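Local atomic coordinates of pyruvate kinase (PDB entry 3GG8), a protein that catalyses the closing step of glycolysis, transferring the phosphoryl group of phosphoenolpyruvate to ADP to give pyruvate and ATP. Residues G348-G353 / I358-M363; I40-G45 / V55-A60. One frame throughout, in Å; residues are numbered along the deposited sequence.

Contact 1 (G348-G353 / I358-M363)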
ATOM      1  N   GLY C 348     -23.301  36.632  12.236  1.00 33.44           N
ATOM      2  CA  GLY C 348     -23.654  38.043  12.081  1.00 32.38           C
ATOM      3  C   GLY C 348     -23.604  38.525  10.634  1.00 32.59           C
ATOM      4  O   GLY C 348     -24.327  39.475  10.257  1.00 31.81           O
ATOM      5  N   GLU C 349     -22.761  37.881   9.819  1.00 31.58           N
ATOM      6  CA  GLU C 349     -22.606  38.276   8.413  1.00 32.06           C
ATOM      7  C   GLU C 349     -23.940  38.296   7.672  1.00 31.68           C
ATOM      8  O   GLU C 349     -24.134  39.134   6.795  1.00 32.24           O
ATOM      9  CB  GLU C 349     -21.612  37.365   7.667  1.00 31.94           C
ATOM     10  CG  GLU C 349     -20.221  37.251   8.305  1.00 32.85           C
ATOM     11  CD  GLU C 349     -20.067  36.003   9.196  1.00 34.32           C
ATOM     12  OE1 GLU C 349     -18.962  35.404   9.220  1.00 32.13           O
ATOM     13  OE2 GLU C 349     -21.042  35.622   9.877  1.00 34.00           O
ATOM     14  N   THR C 350     -24.834  37.366   8.017  1.00 31.31           N
ATOM     15  CA  THR C 350     -26.183  37.266   7.392  1.00 31.73           C
ATOM     16  C   THR C 350     -27.291  37.810   8.316  1.00 31.86           C
ATOM     17  O   THR C 350     -28.306  38.326   7.835  1.00 31.96           O
ATOM     18  CB  THR C 350     -26.573  35.776   6.960  1.00 31.51           C
ATOM     19  OG1 THR C 350     -26.511  34.894   8.093  1.00 30.00           O
ATOM     20  CG2 THR C 350     -25.660  35.229   5.879  1.00 31.05           C
ATOM     21  N   ALA C 351     -27.109  37.678   9.629  1.00 31.88           N
ATOM     22  CA  ALA C 351     -28.116  38.166  10.581  1.00 32.65           C
ATOM     23  C   ALA C 351     -28.155  39.705  10.650  1.00 33.14           C
ATOM     24  O   ALA C 351     -29.234  40.318  10.649  1.00 32.61           O
ATOM     25  CB  ALA C 351     -27.909  37.548  11.973  1.00 31.91           C
ATOM     26  N   ASN C 352     -26.969  40.310  10.692  1.00 33.59           N
ATOM     27  CA  ASN C 352     -26.800  41.720  10.973  1.00 34.15           C
ATOM     28  C   ASN C 352     -25.827  42.341   9.963  1.00 34.77           C
ATOM     29  O   ASN C 352     -25.150  43.330  10.269  1.00 35.59           O
ATOM     30  CB  ASN C 352     -26.216  41.912  12.388  1.00 34.27           C
ATOM     31  CG  ASN C 352     -26.972  41.160  13.465  1.00 35.93           C
ATOM     32  OD1 ASN C 352     -26.406  40.289  14.130  1.00 39.99           O
ATOM     33  ND2 ASN C 352     -28.238  41.497  13.664  1.00 36.80           N
ATOM     34  N   GLY C 353     -25.716  41.764   8.776  1.00 34.85           N
ATOM     35  CA  GLY C 353     -24.679  42.202   7.850  1.00 35.57           C
ATOM     36  C   GLY C 353     -25.192  43.150   6.794  1.00 35.67           C
ATOM     37  O   GLY C 353     -26.385  43.115   6.480  1.00 36.61           O
ATOM     38  N   ILE C 358     -24.379  38.561  -0.865  1.00 33.60           N
ATOM     39  CA  ILE C 358     -22.984  38.609  -1.293  1.00 33.62           C
ATOM     40  C   ILE C 358     -22.077  37.755  -0.394  1.00 34.00           C
ATOM     41  O   ILE C 358     -21.144  37.113  -0.884  1.00 34.10           O
ATOM     42  CB  ILE C 358     -22.463  40.075  -1.446  1.00 33.99           C
ATOM     43  CG1 ILE C 358     -23.135  40.734  -2.658  1.00 34.04           C
ATOM     44  CG2 ILE C 358     -20.942  40.105  -1.614  1.00 32.31           C
ATOM     45  CD1 ILE C 358     -22.586  42.105  -3.053  1.00 34.30           C
ATOM     46  N   THR C 359     -22.356  37.728   0.908  1.00 33.70           N
ATOM     47  CA  THR C 359     -21.584  36.897   1.817  1.00 33.75           C
ATOM     48  C   THR C 359     -21.819  35.406   1.516  1.00 34.02           C
ATOM     49  O   THR C 359     -20.877  34.614   1.546  1.00 34.37           O
ATOM     50  CB  THR C 359     -21.852  37.236   3.309  1.00 33.67           C
ATOM     51  OG1 THR C 359     -21.702  38.649   3.516  1.00 32.63           O
ATOM     52  CG2 THR C 359     -20.867  36.503   4.223  1.00 33.24           C
ATOM     53  N   VAL C 360     -23.061  35.033   1.206  1.00 33.45           N
ATOM     54  CA  VAL C 360     -23.370  33.633   0.888  1.00 33.42           C
ATOM     55  C   VAL C 360     -22.717  33.193  -0.421  1.00 33.48           C
ATOM     56  O   VAL C 360     -22.200  32.079  -0.514  1.00 33.60           O
ATOM     57  CB  VAL C 360     -24.898  33.340   0.816  1.00 32.95           C
ATOM     58  CG1 VAL C 360     -25.148  31.892   0.459  1.00 32.50           C
ATOM     59  CG2 VAL C 360     -25.568  33.653   2.114  1.00 32.44           C
ATOM     60  N   GLU C 361     -22.753  34.054  -1.431  1.00 33.72           N
ATOM     61  CA  GLU C 361     -22.079  33.769  -2.703  1.00 34.27           C
ATOM     62  C   GLU C 361     -20.572  33.609  -2.507  1.00 34.18           C
ATOM     63  O   GLU C 361     -19.943  32.757  -3.137  1.00 34.88           O
ATOM     64  CB  GLU C 361     -22.315  34.890  -3.729  1.00 34.16           C
ATOM     65  CG  GLU C 361     -23.759  35.343  -3.894  1.00 35.36           C
ATOM     66  CD  GLU C 361     -23.940  36.302  -5.063  1.00 35.26           C
ATOM     67  OE1 GLU C 361     -24.893  36.094  -5.859  1.00 37.18           O
ATOM     68  OE2 GLU C 361     -23.139  37.255  -5.192  1.00 34.44           O
ATOM     69  N   THR C 362     -20.000  34.452  -1.657  1.00 34.13           N
ATOM     70  CA  THR C 362     -18.559  34.467  -1.407  1.00 34.47           C
ATOM     71  C   THR C 362     -18.110  33.167  -0.734  1.00 35.32           C
ATOM     72  O   THR C 362     -17.099  32.568  -1.127  1.00 36.11           O
ATOM     73  CB  THR C 362     -18.153  35.718  -0.586  1.00 34.08           C
ATOM     74  OG1 THR C 362     -18.550  36.887  -1.308  1.00 32.49           O
ATOM     75  CG2 THR C 362     -16.658  35.769  -0.312  1.00 33.31           C
ATOM     76  N   MET C 363     -18.868  32.717   0.252  1.00 35.34           N
ATOM     77  CA  MET C 363     -18.542  31.463   0.906  1.00 36.38           C
ATOM     78  C   MET C 363     -18.703  30.267  -0.015  1.00 35.57           C
ATOM     79  O   MET C 363     -17.960  29.309   0.119  1.00 35.71           O
ATOM     80  CB  MET C 363     -19.359  31.249   2.189  1.00 35.91           C
ATOM     81  CG  MET C 363     -18.625  30.297   3.147  1.00 36.21           C
ATOM     82  SD  MET C 363     -19.069  30.540   4.862  1.00 40.19           S
ATOM     83  CE  MET C 363     -20.754  29.965   4.765  1.00 34.31           C
TER
HETATM   84  O   HOH W   1     -22.882  40.939   5.416  1.00 35.68           O

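Contact 2 (I40-G45 / V55-A60)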
ATOM      1  N   ILE C  40     -23.990  25.090   3.402  1.00 33.15           N
ATOM      2  CA  ILE C  40     -23.861  26.427   4.003  1.00 32.99           C
ATOM      3  C   ILE C  40     -25.008  26.705   4.976  1.00 33.69           C
ATOM      4  O   ILE C  40     -26.186  26.583   4.612  1.00 33.30           O
ATOM      5  CB  ILE C  40     -23.748  27.540   2.934  1.00 33.05           C
ATOM      6  CG1 ILE C  40     -22.476  27.346   2.081  1.00 32.36           C
ATOM      7  CG2 ILE C  40     -23.767  28.924   3.575  1.00 32.16           C
ATOM      8  CD1 ILE C  40     -22.388  28.247   0.876  1.00 32.71           C
ATOM      9  N   VAL C  41     -24.644  27.041   6.217  1.00 33.88           N
ATOM     10  CA  VAL C  41     -25.623  27.410   7.246  1.00 33.82           C
ATOM     11  C   VAL C  41     -25.651  28.937   7.422  1.00 34.58           C
ATOM     12  O   VAL C  41     -24.597  29.580   7.587  1.00 32.94           O
ATOM     13  CB  VAL C  41     -25.331  26.710   8.603  1.00 34.40           C
ATOM     14  CG1 VAL C  41     -26.405  27.054   9.644  1.00 33.02           C
ATOM     15  CG2 VAL C  41     -25.179  25.177   8.419  1.00 32.86           C
ATOM     16  N   CYS C  42     -26.865  29.499   7.367  1.00 34.78           N
ATOM     17  CA  CYS C  42     -27.080  30.949   7.491  1.00 35.18           C
ATOM     18  C   CYS C  42     -27.970  31.270   8.674  1.00 35.46           C
ATOM     19  O   CYS C  42     -29.026  30.649   8.871  1.00 34.68           O
ATOM     20  CB  CYS C  42     -27.709  31.510   6.224  1.00 36.00           C
ATOM     21  SG  CYS C  42     -26.665  31.301   4.758  1.00 36.75           S
ATOM     22  N   THR C  43     -27.510  32.224   9.475  1.00 35.56           N
ATOM     23  CA  THR C  43     -28.245  32.695  10.648  1.00 34.76           C
ATOM     24  C   THR C  43     -29.234  33.765  10.203  1.00 34.80           C
ATOM     25  O   THR C  43     -28.864  34.729   9.519  1.00 33.64           O
ATOM     26  CB  THR C  43     -27.282  33.244  11.722  1.00 34.96           C
ATOM     27  OG1 THR C  43     -26.383  32.204  12.101  1.00 34.94           O
ATOM     28  CG2 THR C  43     -28.023  33.722  12.979  1.00 35.37           C
ATOM     29  N   MET C  44     -30.492  33.570  10.597  1.00 34.04           N
ATOM     30  CA  MET C  44     -31.568  34.501  10.319  1.00 34.01           C
ATOM     31  C   MET C  44     -31.417  35.738  11.184  1.00 33.58           C
ATOM     32  O   MET C  44     -30.908  35.653  12.295  1.00 32.89           O
ATOM     33  CB  MET C  44     -32.900  33.825  10.667  1.00 33.96           C
ATOM     34  CG  MET C  44     -33.121  32.539   9.893  1.00 34.20           C
ATOM     35  SD  MET C  44     -33.281  32.841   8.107  1.00 34.63           S
ATOM     36  CE  MET C  44     -31.581  32.833   7.491  1.00 29.13           C
ATOM     37  N   GLY C  45     -31.888  36.873  10.679  1.00 33.44           N
ATOM     38  CA  GLY C  45     -31.778  38.138  11.403  1.00 33.60           C
ATOM     39  C   GLY C  45     -32.332  39.277  10.578  1.00 34.16           C
ATOM     40  O   GLY C  45     -32.808  39.047   9.467  1.00 34.81           O
ATOM     41  N   VAL C  55     -34.878  34.385  -0.588  1.00 33.65           N
ATOM     42  CA  VAL C  55     -34.871  33.756  -1.904  1.00 33.94           C
ATOM     43  C   VAL C  55     -33.504  33.915  -2.590  1.00 34.12           C
ATOM     44  O   VAL C  55     -32.932  32.927  -3.063  1.00 34.41           O
ATOM     45  CB  VAL C  55     -36.007  34.290  -2.793  1.00 33.87           C
ATOM     46  CG1 VAL C  55     -35.786  33.893  -4.245  1.00 33.79           C
ATOM     47  CG2 VAL C  55     -37.337  33.769  -2.294  1.00 33.16           C
ATOM     48  N   LYS C  56     -32.974  35.142  -2.608  1.00 33.88           N
ATOM     49  CA  LYS C  56     -31.638  35.414  -3.166  1.00 33.63           C
ATOM     50  C   LYS C  56     -30.549  34.608  -2.457  1.00 33.55           C
ATOM     51  O   LYS C  56     -29.546  34.251  -3.057  1.00 33.80           O
ATOM     52  CB  LYS C  56     -31.311  36.899  -3.080  1.00 33.58           C
ATOM     53  CG  LYS C  56     -32.064  37.749  -4.086  1.00 33.03           C
ATOM     54  CD  LYS C  56     -31.738  39.219  -3.944  1.00 31.79           C
ATOM     55  CE  LYS C  56     -32.626  40.036  -4.856  1.00 33.70           C
ATOM     56  NZ  LYS C  56     -32.251  41.471  -4.842  1.00 35.27           N
ATOM     57  N   MET C  57     -30.767  34.321  -1.181  1.00 33.16           N
ATOM     58  CA  MET C  57     -29.835  33.521  -0.404  1.00 33.09           C
ATOM     59  C   MET C  57     -29.926  32.046  -0.740  1.00 32.39           C
ATOM     60  O   MET C  57     -28.909  31.367  -0.756  1.00 32.10           O
ATOM     61  CB  MET C  57     -30.031  33.763   1.086  1.00 32.79           C
ATOM     62  CG  MET C  57     -29.409  35.071   1.507  1.00 34.01           C
ATOM     63  SD  MET C  57     -29.928  35.600   3.119  1.00 34.53           S
ATOM     64  CE  MET C  57     -29.085  34.456   4.192  1.00 33.69           C
ATOM     65  N   ILE C  58     -31.132  31.556  -1.025  1.00 32.00           N
ATOM     66  CA  ILE C  58     -31.281  30.201  -1.522  1.00 31.77           C
ATOM     67  C   ILE C  58     -30.474  30.037  -2.817  1.00 32.58           C
ATOM     68  O   ILE C  58     -29.692  29.084  -2.942  1.00 32.39           O
ATOM     69  CB  ILE C  58     -32.745  29.822  -1.788  1.00 31.87           C
ATOM     70  CG1 ILE C  58     -33.549  29.776  -0.487  1.00 30.69           C
ATOM     71  CG2 ILE C  58     -32.820  28.480  -2.552  1.00 31.43           C
ATOM     72  CD1 ILE C  58     -35.041  29.681  -0.699  1.00 31.25           C
ATOM     73  N   ASP C  59     -30.666  30.953  -3.773  1.00 32.98           N
ATOM     74  CA  ASP C  59     -29.968  30.866  -5.079  1.00 33.75           C
ATOM     75  C   ASP C  59     -28.461  30.909  -4.874  1.00 33.42           C
ATOM     76  O   ASP C  59     -27.719  30.300  -5.620  1.00 34.05           O
ATOM     77  CB  ASP C  59     -30.389  31.987  -6.050  1.00 33.36           C
ATOM     78  CG  ASP C  59     -31.860  31.939  -6.412  1.00 34.62           C
ATOM     79  OD1 ASP C  59     -32.485  30.860  -6.279  1.00 35.99           O
ATOM     80  OD2 ASP C  59     -32.396  32.988  -6.856  1.00 34.58           O
ATOM     81  N   ALA C  60     -28.032  31.612  -3.832  1.00 33.79           N
ATOM     82  CA  ALA C  60     -26.615  31.821  -3.552  1.00 33.66           C
ATOM     83  C   ALA C  60     -25.922  30.610  -2.927  1.00 33.95           C
ATOM     84  O   ALA C  60     -24.691  30.511  -2.966  1.00 34.21           O
ATOM     85  CB  ALA C  60     -26.444  33.045  -2.677  1.00 33.34           C
TER

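Contact 1 (G348-G353 / I358-M363)
Thr359 OG1 is gripped from two directions: it donates to Phe355 O, just before its helix begins, and it accepts a hydrogen bond from a water that bridges to Glu349. The same water gives its other hydrogen to Glu349 O, 2.6 Å away, while its bond to Thr359 OG1 is the longer, at 3.2 Å. With the hydroxyl beside the backbone N (chi1 -51°), Thr359 can reach back to Phe355 and still turn its methyl to the short helix 348-351. There Thr359 CG2 meets Glu349 CB at 3.6 Å, the two side chains crossing at about a right angle. Glu349 therefore offers its aliphatic root to the contact. A bend at chi2 (97°) carries the carboxylate away, to the backbone N-H groups of Ser347 and Leu316. Beyond this pair Thr350 CG2 touches Val360 CG2 at 4.1 Å, while Thr350 OG1 turns off to Thr43 O. The short helix after barrel strand 343-346 thus meets helix 356-371 through methyl packing, with one bridging water supplying the polar link. Threonine suits both places: its hydroxyl goes to a backbone carbonyl and its methyl to the other helix, so buried hydroxyls are satisfied without breaking the apolar seam.

Contact 2 (I40-G45 / V55-A60)
Met57 reaches from helix 51-60 to the strand with its terminal methyl, and Cys42 receives it: Met57 CE lies 3.8 Å from Cys42 CB and 4.0 Å from Cys42 SG. The gap it spans is wide, for the Cys42 and Met57 CA atoms stand 8.7 Å apart. Methionine fits because its chain is long and unbranched. It leaves the helix extended through chi2 (166°), then turns at chi3 (72°), which lays CE against the base of the cysteine. Cys42, small and only weakly polar, admits the methyl close to its own CB. The third participant, Met44, two residues on from Cys42, folds its side chain back so that Met44 CE faces Met57 CE tip to tip at 4.4 Å, a looser touch. On the strand, Ile40 and Cys42 point toward the helix layer, whereas Thr43 between Cys42 and Met44 turns the other way, its hydroxyl bonded to Leu346 O and to the guanidinium of Arg66. Met62, which begins the next strand, packs on both Cys42 and Met57 and fills in the seam. Strand 39-43, helix 51-60 and strand 62-68 form the first beta-alpha-beta unit of the eight-stranded barrel, and this is its strand-to-helix interface. No hydrogen bond crosses between the two segments. Sulfur-bearing, flexible side chains make the contact by van der Waals packing of apolar atoms, so helix 51-60 is held against the barrel wall by apolar burial, while the backbone of Ile40, Val41 and Cys42 makes bonds to strands 62-68 and 343-346.

Both contacts are buried, their centres about 8 Å apart, where the first and last units of the barrel meet and the sheet closes. Contact 2 joins a strand to the helix that follows it and is wholly apolar; contact 1 joins two helices and includes a bridging water between a carbonyl and a hydroxyl. They are stitched directly by a hydroxyl-to-strand bond running from contact 1 to contact 2. Elsewhere packing joins them, with Val360 CG1 3.6 Å from Ala60 CB, and Met363 CE against Ile40 CG2. Met57 also touches Thr350 and Val360, making one continuous core of the two seams.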